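Local structure of CocE/NonD family hydrolase (Staphylococcus aureus subsp. aureus COL, 3III) at residues L263-W268 with W291-G296; V333-R338 with E345-S350; H274-F279 with E495-G500; A188-E193 with S314-Y319. The protein probably hydrolyses ester or amide bonds as an alpha/beta hydrolase of the CocE/NonD family, its natural substrate not being established. All blocks are in the same frame, centred on the assembly; numbering follows the deposited sequence.

Overall arrangement
Contacts 1 and 2 lie in, and contact 4 packs a helix on, one mixed sheet, in which strands 186-192, 262-267, 290-295, 333-338 and 343-349 lie side by side in that order. Contact 1 is central: its centre is about 9 Å from that of contact 2, 10 Å from contact 3 and 13 Å from contact 4, whereas the centres of contacts 3 and 4 are about 21 Å apart. Along the chain, segments 188-193, 263-268, 274-279 and 291-296 precede 314-319. Hairpin 333-349 then finishes the sheet in contact 2, and contact 3 joins helix 275-284 to strand 490-503 of the C-terminal beta region, tying the hydrolase fold to its companion beta structure.

Contact 1: residues L263-W268 with W291-G296; sequences LTCASW and WLYVHG
Thr264 and Ala266 bond through N and O to the residues flanking their partners Leu292 and Val294, the pattern of parallel strands; the two directions differ by 23°. Thr264 N donates to Trp291 O at 2.9 Å, Tyr293 N to Thr264 O at 2.8 Å and Ala266 N to Tyr293 O at 3.1 Å, while the bond from His295 N to Ala266 O is weak. At the C-terminal end, His295 O is gripped twice from opposite faces of its carbonyl plane, by Ser267 OG at 2.9 Å and by Trp268 N at 3.0 Å. Ser267 OG also meets Ser269 N, Trp268 NE1 binds Glu336 O and His295 ND1 meets Arg297 N.

Aromatic rings are met on both faces. Val294 CG1 stands over the centre of the Trp268 ring, 3.5 Å from the six-membered centroid and 13° off the normal, a CH-pi contact with the side chains crossing at about a right angle. On the side shared by Cys265, Ser267, Tyr293 and His295, His295 CG sits between its backbone N and carbonyl carbon (chi1 67°), and the imidazole turns one face to Ser267 CB, which lies off-centre toward the rim. Cys265 SG reaches the same ring obliquely, 3.8 Å from His295 CD2.

Apolar packing completes the opposite face, where Leu292 CD1 lies 3.8 Å from Thr264 CG2 and touches Ala266 CB. In this buried strand pair of a beta-alpha-beta crossover, N-H and C=O groups facing the partner bond across it, others of Leu263, Cys265 and Leu292 bond outward to neighbouring chain, and the last carbonyl is doubly held.

Contact 2: residues V333-R338 with E345-S350; sequences VIYEVR and EFKSAS
Tyr335 lays one ring face against Lys347 CB, which is 4.1 Å from the ring centroid and 29° off its normal, a CH-pi contact. Tyr335 CG lies between the backbone N and the carbonyl carbon (chi1 61°), and the ring beyond it lies over the neighbouring strand. The extended Lys347 chain runs obliquely past the ring, CD coming 4.0 Å from Val337 CG2, and carries NZ onward to a salt bridge with Glu404. Tyr335 CE2 touches Ala349 CB at 4.2 Å, and its hydroxyl bonds to Asn560.

On the other face of the hairpin, Glu336 CB sits over the Phe346 ring, 3.9 Å from the centroid and displaced toward the rim. The Glu336 carboxylate is only 24° from parallel with that ring; it serves Gly296 N and Arg297. Ile334 CG2 approaches Phe346 CD1 at 4.2 Å, the two side chains crossing at about a right angle.

Three hydrogen-bonded antiparallel pairs, Val333 with Ala349, Tyr335 with Lys347 and Val337 with Glu345, each exchange two backbone bonds. The two charged residues lend their CB atoms to aromatic faces while their ends are paired outside the hairpin, which adds edge strand 343-349, one of the sheet's two.

Contact 3: residues H274-F279 with E495-G500; sequences HNRGSF and ELLPSG
Arg276 and Leu497 mark the nearest backbone approach, with CA atoms 6.3 Å apart, where the axis of helix 275-279 passes that of strand 495-500 at 8.1 Å and an angle of 72°. Their side chains cross at about a right angle, Leu497 CD2 resting 3.8 Å from Arg276 CB.

Arg276 is extended from CG to NE, and NE forms a salt bridge to Glu495 OE2 at 2.7 Å, with a weaker second bond to Glu495 OE1. The carboxylate is met on the syn side of OE2 and lies at the guanidinium edge, yet the two planes stand 84° apart, so the pair is not a flat two-pronged match. A water accepts from Arg276 NH2 and donates weakly to Glu495 OE1. Beyond the contact, Arg276 NH1 pairs with Glu201 and Glu495 OE2 also accepts from Gln473, so both charges have second partners.

Asn275 ND2 donates to Pro498 O at 3.0 Å as well as to Ser267 O. Its other branch, OD1, lies 3.1 Å from Pro498 CD and is buried with no hydrogen-bond partner in the model. Pro498 CB covers one Phe279 ring face near the rim, 3.6 Å from CE2, a CH-pi contact.

The helix is the connection between strands 262-267 and 290-295, and Phe279 also meets Ala266 and the Trp268 ring. Strand 490-503 pairs with strand 408-417, and Leu497 and Ser499 also touch strand 447-458, so the N-terminal turn of the helix is wedged between the hydrolase sheet and the C-terminal beta region.

Contact 4: residues A188-E193 with S314-Y319; sequences AMIPWE and SFFDFY
Phe316 carries Ile190 CD1 on one ring face, 3.7 Å from the centroid and 19° off the normal, with the methyl displaced toward the rim; Met189 N, of a selenomethionine, lies at the ring edge, near its plane. Ile190 and Phe316 meet tip to tip, with Ile190 CD1 3.5 Å from Phe316 CZ. The Phe315 ring is met obliquely: CE2 touches Met189 O at 3.4 Å and Ile190 CG1 at 3.7 Å, and Ile190 and Phe315 pass alongside, pointing opposite ways. Phe315 also meets Trp327 edge-to-face.

Ala188 CB touches all three aromatic residues, 3.7 Å from Phe316 CE1 and 3.6 Å from Tyr319 CB; its contact with Phe315 CE2 is similar. Phe315 CB points toward the strand, and CG, anti to the backbone N (chi1 173°), lies closer to it still. No hydrogen bond crosses this fully buried contact, whose side-chain packing is apolar.

The strand and helix axes run nearly antiparallel, 162° between directions, and approach to 9.2 Å. Met189 points the other way, onto helix 170-179, so strand 186-192 is sandwiched between helices on its two faces, the layering of the alpha/beta hydrolase fold.

Contact 1: residues L263-W268 with W291-G296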
# COMPACT_ATOMS: atom_id res chain seq x y z
N LEU A 263 7.63 12.47 0.80
CA LEU A 263 7.15 11.97 2.07
C LEU A 263 6.26 10.75 1.79
O LEU A 263 5.16 10.88 1.29
CB LEU A 263 6.40 13.09 2.84
CG LEU A 263 5.71 12.64 4.13
CD1 LEU A 263 6.69 12.08 5.19
CD2 LEU A 263 4.87 13.78 4.78
N THR A 264 6.76 9.55 2.10
CA THR A 264 6.05 8.32 1.92
C THR A 264 5.43 7.85 3.19
O THR A 264 6.07 7.91 4.27
CB THR A 264 7.04 7.22 1.47
OG1 THR A 264 7.71 7.68 0.28
CG2 THR A 264 6.30 5.87 1.20
N CYS A 265 4.19 7.37 3.12
CA CYS A 265 3.69 6.56 4.24
C CYS A 265 3.56 5.13 3.75
O CYS A 265 3.00 4.89 2.67
CB CYS A 265 2.36 7.08 4.79
SG CYS A 265 1.68 5.95 5.99
N ALA A 266 4.11 4.21 4.54
CA ALA A 266 3.88 2.75 4.47
C ALA A 266 3.22 2.28 5.76
O ALA A 266 3.37 2.92 6.81
CB ALA A 266 5.20 1.98 4.26
N SER A 267 2.54 1.14 5.71
CA SER A 267 1.91 0.62 6.90
C SER A 267 2.16 -0.87 6.98
O SER A 267 2.03 -1.58 6.00
CB SER A 267 0.42 0.89 6.90
OG SER A 267 -0.20 0.44 8.09
N TRP A 268 2.48 -1.35 8.18
CA TRP A 268 2.52 -2.77 8.44
C TRP A 268 1.13 -3.44 8.22
O TRP A 268 1.06 -4.66 8.09
CB TRP A 268 2.96 -3.04 9.87
CG TRP A 268 4.12 -2.28 10.37
CD1 TRP A 268 4.18 -1.60 11.54
CD2 TRP A 268 5.43 -2.21 9.78
NE1 TRP A 268 5.45 -1.10 11.72
CE2 TRP A 268 6.24 -1.45 10.65
CE3 TRP A 268 6.00 -2.71 8.60
CZ2 TRP A 268 7.59 -1.20 10.40
CZ3 TRP A 268 7.36 -2.46 8.34
CH2 TRP A 268 8.13 -1.72 9.26
N TRP A 291 11.58 11.08 2.91
CA TRP A 291 11.25 10.65 4.27
C TRP A 291 10.22 9.56 4.21
O TRP A 291 9.36 9.55 3.33
CB TRP A 291 10.68 11.84 5.07
CG TRP A 291 11.75 12.86 5.38
CD1 TRP A 291 12.51 12.94 6.52
CD2 TRP A 291 12.20 13.92 4.52
NE1 TRP A 291 13.40 13.96 6.41
CE2 TRP A 291 13.24 14.57 5.19
CE3 TRP A 291 11.84 14.35 3.25
CZ2 TRP A 291 13.91 15.68 4.64
CZ3 TRP A 291 12.52 15.48 2.71
CH2 TRP A 291 13.54 16.10 3.40
N LEU A 292 10.25 8.69 5.20
CA LEU A 292 9.30 7.60 5.30
C LEU A 292 8.68 7.58 6.69
O LEU A 292 9.39 7.70 7.72
CB LEU A 292 10.04 6.27 5.03
CG LEU A 292 9.31 4.96 5.28
CD1 LEU A 292 8.16 4.85 4.31
CD2 LEU A 292 10.30 3.72 5.15
N TYR A 293 7.37 7.41 6.74
CA TYR A 293 6.66 7.24 8.02
C TYR A 293 5.92 5.90 7.95
O TYR A 293 5.15 5.68 7.01
CB TYR A 293 5.67 8.37 8.18
CG TYR A 293 4.72 8.25 9.34
CD1 TYR A 293 5.17 8.38 10.63
CD2 TYR A 293 3.38 7.98 9.14
CE1 TYR A 293 4.31 8.21 11.71
CE2 TYR A 293 2.49 7.86 10.20
CZ TYR A 293 2.95 7.98 11.47
OH TYR A 293 2.09 7.79 12.50
N VAL A 294 6.15 5.02 8.93
CA VAL A 294 5.51 3.70 9.00
C VAL A 294 4.73 3.53 10.28
O VAL A 294 5.27 3.65 11.37
CB VAL A 294 6.48 2.53 8.85
CG1 VAL A 294 5.74 1.21 8.55
CG2 VAL A 294 7.56 2.80 7.72
N HIS A 295 3.48 3.10 10.14
CA HIS A 295 2.65 2.77 11.30
C HIS A 295 1.98 1.42 11.15
O HIS A 295 1.86 0.90 10.01
CB HIS A 295 1.61 3.86 11.51
CG HIS A 295 0.58 3.93 10.44
ND1 HIS A 295 -0.49 3.06 10.39
CD2 HIS A 295 0.44 4.75 9.37
CE1 HIS A 295 -1.24 3.35 9.34
NE2 HIS A 295 -0.69 4.36 8.69
N GLY A 296 1.53 0.87 12.28
CA GLY A 296 0.79 -0.38 12.32
C GLY A 296 -0.69 -0.19 12.73
O GLY A 296 -1.28 -1.04 13.40

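Contact 2: residues V333-R338 with E345-S350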
# COMPACT_ATOMS: atom_id res chain seq x y z
N VAL A 333 13.48 8.08 8.57
CA VAL A 333 12.48 7.03 8.79
C VAL A 333 11.91 7.12 10.21
O VAL A 333 12.68 7.16 11.19
CB VAL A 333 13.09 5.59 8.61
CG1 VAL A 333 11.96 4.53 8.79
CG2 VAL A 333 13.78 5.42 7.26
N ILE A 334 10.60 7.13 10.32
CA ILE A 334 9.95 7.04 11.59
C ILE A 334 9.06 5.78 11.45
O ILE A 334 8.29 5.67 10.49
CB ILE A 334 9.15 8.28 11.83
CG1 ILE A 334 10.04 9.53 12.10
CG2 ILE A 334 8.11 8.05 12.96
CD1 ILE A 334 9.24 10.84 12.26
N TYR A 335 9.16 4.87 12.41
CA TYR A 335 8.42 3.61 12.32
C TYR A 335 7.87 3.14 13.64
O TYR A 335 8.50 3.33 14.68
CB TYR A 335 9.32 2.51 11.71
CG TYR A 335 10.55 2.21 12.51
CD1 TYR A 335 10.59 1.15 13.42
CD2 TYR A 335 11.68 3.00 12.40
CE1 TYR A 335 11.68 0.88 14.17
CE2 TYR A 335 12.80 2.75 13.19
CZ TYR A 335 12.81 1.66 14.05
OH TYR A 335 13.92 1.41 14.85
N GLU A 336 6.71 2.48 13.59
CA GLU A 336 6.14 1.81 14.78
C GLU A 336 6.74 0.43 14.99
O GLU A 336 6.78 -0.38 14.07
CB GLU A 336 4.59 1.68 14.69
CG GLU A 336 4.02 1.10 15.95
CD GLU A 336 2.52 1.06 16.01
OE1 GLU A 336 1.84 1.39 15.01
OE2 GLU A 336 2.07 0.67 17.10
N VAL A 337 7.17 0.15 16.22
CA VAL A 337 7.44 -1.22 16.64
C VAL A 337 6.16 -1.73 17.34
O VAL A 337 5.83 -1.31 18.45
CB VAL A 337 8.61 -1.29 17.59
CG1 VAL A 337 8.91 -2.78 17.94
CG2 VAL A 337 9.88 -0.68 16.90
N ARG A 338 5.41 -2.61 16.69
CA ARG A 338 4.10 -3.02 17.21
C ARG A 338 4.35 -4.00 18.36
O ARG A 338 5.13 -4.91 18.21
CB ARG A 338 3.30 -3.73 16.14
CG ARG A 338 2.99 -2.89 14.95
CD ARG A 338 2.32 -3.68 13.84
NE ARG A 338 3.19 -4.77 13.43
CZ ARG A 338 2.87 -5.73 12.57
NH1 ARG A 338 1.70 -5.74 11.92
NH2 ARG A 338 3.77 -6.68 12.30
N GLU A 345 5.49 1.44 19.95
CA GLU A 345 6.38 2.55 20.24
C GLU A 345 6.93 3.02 18.90
O GLU A 345 7.33 2.21 18.05
CB GLU A 345 7.49 2.01 21.15
CG GLU A 345 8.64 2.94 21.32
CD GLU A 345 9.77 2.41 22.26
OE1 GLU A 345 9.87 1.20 22.59
OE2 GLU A 345 10.59 3.27 22.62
N PHE A 346 6.96 4.33 18.68
CA PHE A 346 7.54 4.84 17.48
C PHE A 346 9.02 5.16 17.70
O PHE A 346 9.39 5.74 18.71
CB PHE A 346 6.76 6.07 17.02
CG PHE A 346 5.47 5.73 16.37
CD1 PHE A 346 5.38 5.67 15.01
CD2 PHE A 346 4.33 5.45 17.13
CE1 PHE A 346 4.19 5.36 14.38
CE2 PHE A 346 3.13 5.10 16.51
CZ PHE A 346 3.06 5.06 15.10
N LYS A 347 9.84 4.75 16.76
CA LYS A 347 11.27 4.93 16.78
C LYS A 347 11.71 5.60 15.45
O LYS A 347 10.88 5.80 14.57
CB LYS A 347 11.99 3.59 17.00
CG LYS A 347 11.66 2.98 18.38
CD LYS A 347 12.54 1.76 18.68
CE LYS A 347 12.47 1.31 20.16
NZ LYS A 347 13.36 0.09 20.41
N SER A 348 13.00 5.97 15.34
CA SER A 348 13.47 6.60 14.10
C SER A 348 14.80 6.02 13.65
O SER A 348 15.51 5.39 14.46
CB SER A 348 13.62 8.08 14.31
OG SER A 348 14.51 8.33 15.35
N ALA A 349 15.08 6.14 12.36
CA ALA A 349 16.35 5.70 11.77
C ALA A 349 16.73 6.59 10.58
O ALA A 349 15.90 7.36 10.10
CB ALA A 349 16.25 4.24 11.32
N SER A 350 17.95 6.42 10.07
CA SER A 350 18.48 7.26 9.01
C SER A 350 18.17 6.66 7.63
O SER A 350 18.29 7.33 6.58
CB SER A 350 20.00 7.41 9.25
OG SER A 350 20.60 6.13 9.08
O HOH W 1 15.96 2.69 14.82

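Contact 3: residues H274-F279 with E495-G500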
# COMPACT_ATOMS: atom_id res chain seq x y z
N HIS A 274 -0.90 -2.24 -0.50
CA HIS A 274 0.07 -1.14 -0.67
C HIS A 274 1.43 -1.26 0.00
O HIS A 274 2.35 -0.49 -0.32
CB HIS A 274 -0.57 0.21 -0.32
CG HIS A 274 -1.82 0.51 -1.09
ND1 HIS A 274 -1.85 0.55 -2.47
CD2 HIS A 274 -3.09 0.73 -0.67
CE1 HIS A 274 -3.08 0.85 -2.86
NE2 HIS A 274 -3.86 0.95 -1.78
N ASN A 275 1.57 -2.14 0.98
CA ASN A 275 2.76 -2.17 1.83
C ASN A 275 4.04 -2.37 1.02
O ASN A 275 4.94 -1.57 1.13
CB ASN A 275 2.54 -3.18 2.97
CG ASN A 275 3.81 -3.74 3.57
OD1 ASN A 275 4.61 -4.31 2.86
ND2 ASN A 275 3.97 -3.63 4.91
N ARG A 276 4.09 -3.39 0.17
CA ARG A 276 5.34 -3.72 -0.51
C ARG A 276 5.84 -2.54 -1.31
O ARG A 276 7.03 -2.19 -1.24
CB ARG A 276 5.18 -4.94 -1.42
CG ARG A 276 6.43 -5.34 -2.14
CD ARG A 276 6.24 -6.61 -2.96
NE ARG A 276 7.50 -7.04 -3.56
CZ ARG A 276 8.07 -6.48 -4.61
NH1 ARG A 276 7.48 -5.47 -5.26
NH2 ARG A 276 9.24 -6.95 -5.05
N GLY A 277 4.95 -1.96 -2.10
CA GLY A 277 5.31 -0.89 -3.02
C GLY A 277 5.51 0.46 -2.35
O GLY A 277 6.24 1.29 -2.87
N SER A 278 4.91 0.65 -1.17
CA SER A 278 5.16 1.84 -0.39
C SER A 278 6.64 1.87 -0.04
O SER A 278 7.34 2.90 -0.22
CB SER A 278 4.23 1.94 0.85
OG SER A 278 2.85 2.01 0.48
N PHE A 279 7.15 0.74 0.43
CA PHE A 279 8.57 0.63 0.78
C PHE A 279 9.44 0.69 -0.46
O PHE A 279 10.52 1.34 -0.44
CB PHE A 279 8.85 -0.68 1.55
CG PHE A 279 8.42 -0.63 2.99
CD1 PHE A 279 9.21 0.02 3.93
CD2 PHE A 279 7.21 -1.16 3.38
CE1 PHE A 279 8.84 0.07 5.25
CE2 PHE A 279 6.80 -1.08 4.72
CZ PHE A 279 7.61 -0.43 5.65
N GLU A 495 9.01 -14.33 0.07
CA GLU A 495 9.02 -12.91 0.57
C GLU A 495 7.92 -12.67 1.64
O GLU A 495 6.75 -12.48 1.32
CB GLU A 495 8.82 -11.95 -0.63
CG GLU A 495 8.83 -10.43 -0.32
CD GLU A 495 8.54 -9.58 -1.55
OE1 GLU A 495 8.06 -10.12 -2.56
OE2 GLU A 495 8.84 -8.35 -1.55
N LEU A 496 8.31 -12.69 2.90
CA LEU A 496 7.45 -12.11 3.96
C LEU A 496 7.54 -10.57 3.84
O LEU A 496 8.61 -10.01 3.79
CB LEU A 496 7.82 -12.61 5.37
CG LEU A 496 7.54 -14.04 5.75
CD1 LEU A 496 6.10 -14.42 5.49
CD2 LEU A 496 8.51 -14.96 5.01
N LEU A 497 6.39 -9.92 3.73
CA LEU A 497 6.33 -8.50 3.48
C LEU A 497 6.75 -7.76 4.73
O LEU A 497 6.70 -8.33 5.85
CB LEU A 497 4.92 -8.14 3.06
CG LEU A 497 4.57 -8.70 1.66
CD1 LEU A 497 3.11 -8.31 1.39
CD2 LEU A 497 5.50 -8.18 0.53
N PRO A 498 7.22 -6.51 4.56
CA PRO A 498 7.84 -5.76 5.68
C PRO A 498 6.88 -5.58 6.87
O PRO A 498 5.70 -5.26 6.67
CB PRO A 498 8.15 -4.40 5.07
CG PRO A 498 8.31 -4.69 3.57
CD PRO A 498 7.34 -5.77 3.29
N SER A 499 7.42 -5.84 8.06
CA SER A 499 6.68 -5.78 9.32
C SER A 499 7.60 -5.26 10.44
O SER A 499 8.79 -5.35 10.34
CB SER A 499 6.12 -7.16 9.64
OG SER A 499 7.13 -8.05 9.99
N GLY A 500 7.02 -4.66 11.46
CA GLY A 500 7.75 -4.13 12.62
C GLY A 500 7.09 -4.55 13.90
O GLY A 500 5.97 -4.11 14.19
O HOH W 2 10.04 -9.58 -4.25

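Contact 4: residues A188-E193 with S314-Y319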
# COMPACT_ATOMS: atom_id res chain seq x y z
N ALA A 188 6.83 18.55 -4.71
CA ALA A 188 6.77 17.68 -3.52
C ALA A 188 5.66 16.64 -3.72
O ALA A 188 4.69 16.91 -4.46
CB ALA A 188 6.49 18.52 -2.25
N MSE A 189 5.76 15.49 -3.05
CA MSE A 189 4.76 14.44 -3.18
C MSE A 189 4.60 13.69 -1.88
O MSE A 189 5.59 13.47 -1.14
CB MSE A 189 5.15 13.45 -4.29
CG MSE A 189 6.49 12.82 -4.05
SE MSE A 189 7.15 11.75 -5.59
CE MSE A 189 5.65 10.37 -5.57
N ILE A 190 3.35 13.31 -1.60
CA ILE A 190 2.98 12.56 -0.40
C ILE A 190 2.15 11.33 -0.85
O ILE A 190 0.89 11.35 -0.81
CB ILE A 190 2.20 13.41 0.60
CG1 ILE A 190 2.95 14.72 0.93
CG2 ILE A 190 1.93 12.63 1.91
CD1 ILE A 190 2.14 15.64 1.84
N PRO A 191 2.84 10.28 -1.36
CA PRO A 191 2.13 9.05 -1.67
C PRO A 191 1.85 8.31 -0.36
O PRO A 191 2.73 7.64 0.21
CB PRO A 191 3.13 8.29 -2.54
CG PRO A 191 4.48 8.82 -2.09
CD PRO A 191 4.24 10.25 -1.85
N TRP A 192 0.64 8.50 0.16
CA TRP A 192 0.29 7.99 1.45
C TRP A 192 -0.35 6.61 1.27
O TRP A 192 -1.58 6.48 1.17
CB TRP A 192 -0.66 8.96 2.18
CG TRP A 192 -0.70 8.68 3.65
CD1 TRP A 192 -1.39 7.69 4.28
CD2 TRP A 192 -0.02 9.41 4.70
NE1 TRP A 192 -1.22 7.78 5.64
CE2 TRP A 192 -0.36 8.80 5.93
CE3 TRP A 192 0.84 10.49 4.71
CZ2 TRP A 192 0.14 9.23 7.17
CZ3 TRP A 192 1.35 10.93 5.92
CH2 TRP A 192 1.02 10.29 7.15
N GLU A 193 0.50 5.57 1.27
CA GLU A 193 0.09 4.17 1.01
C GLU A 193 -0.33 3.96 -0.45
O GLU A 193 -1.51 4.08 -0.83
CB GLU A 193 -1.00 3.66 1.96
CG GLU A 193 -0.52 3.63 3.44
CD GLU A 193 -1.16 2.53 4.21
OE1 GLU A 193 -1.92 2.85 5.16
OE2 GLU A 193 -0.89 1.36 3.86
N SER A 314 3.69 20.45 7.40
CA SER A 314 5.02 20.93 7.66
C SER A 314 5.94 20.68 6.42
O SER A 314 6.70 21.55 6.01
CB SER A 314 5.61 20.31 8.94
OG SER A 314 6.99 20.72 9.03
N PHE A 315 5.78 19.51 5.80
CA PHE A 315 6.52 19.12 4.59
C PHE A 315 6.16 20.04 3.43
O PHE A 315 7.04 20.60 2.77
CB PHE A 315 6.18 17.67 4.28
CG PHE A 315 6.72 17.12 2.99
CD1 PHE A 315 8.09 16.87 2.82
CD2 PHE A 315 5.85 16.78 1.97
CE1 PHE A 315 8.55 16.30 1.63
CE2 PHE A 315 6.30 16.22 0.78
CZ PHE A 315 7.68 15.97 0.61
N PHE A 316 4.87 20.27 3.25
CA PHE A 316 4.43 21.15 2.16
C PHE A 316 4.74 22.63 2.42
O PHE A 316 4.98 23.35 1.47
CB PHE A 316 2.94 20.98 1.86
CG PHE A 316 2.59 19.84 0.90
CD1 PHE A 316 3.54 19.07 0.26
CD2 PHE A 316 1.24 19.54 0.66
CE1 PHE A 316 3.17 18.02 -0.62
CE2 PHE A 316 0.86 18.58 -0.25
CZ PHE A 316 1.84 17.79 -0.89
N ASP A 317 4.72 23.09 3.67
CA ASP A 317 5.09 24.47 3.95
C ASP A 317 6.56 24.65 3.57
O ASP A 317 6.96 25.72 3.02
CB ASP A 317 4.95 24.81 5.44
CG ASP A 317 3.52 24.97 5.92
OD1 ASP A 317 2.57 25.08 5.10
OD2 ASP A 317 3.39 25.03 7.15
N PHE A 318 7.39 23.62 3.81
CA PHE A 318 8.81 23.73 3.39
C PHE A 318 8.93 23.75 1.86
O PHE A 318 9.62 24.59 1.32
CB PHE A 318 9.63 22.60 3.98
CG PHE A 318 11.11 22.76 3.81
CD1 PHE A 318 11.85 23.41 4.77
CD2 PHE A 318 11.76 22.23 2.70
CE1 PHE A 318 13.27 23.59 4.62
CE2 PHE A 318 13.17 22.37 2.57
CZ PHE A 318 13.90 23.05 3.54
N TYR A 319 8.30 22.78 1.18
CA TYR A 319 8.53 22.59 -0.27
C TYR A 319 7.64 23.44 -1.17
O TYR A 319 8.09 23.82 -2.24
CB TYR A 319 8.52 21.08 -0.69
CG TYR A 319 9.74 20.38 -0.18
CD1 TYR A 319 10.99 20.66 -0.69
CD2 TYR A 319 9.65 19.54 0.92
CE1 TYR A 319 12.12 20.08 -0.17
CE2 TYR A 319 10.76 18.96 1.44
CZ TYR A 319 12.00 19.23 0.90
OH TYR A 319 13.15 18.71 1.47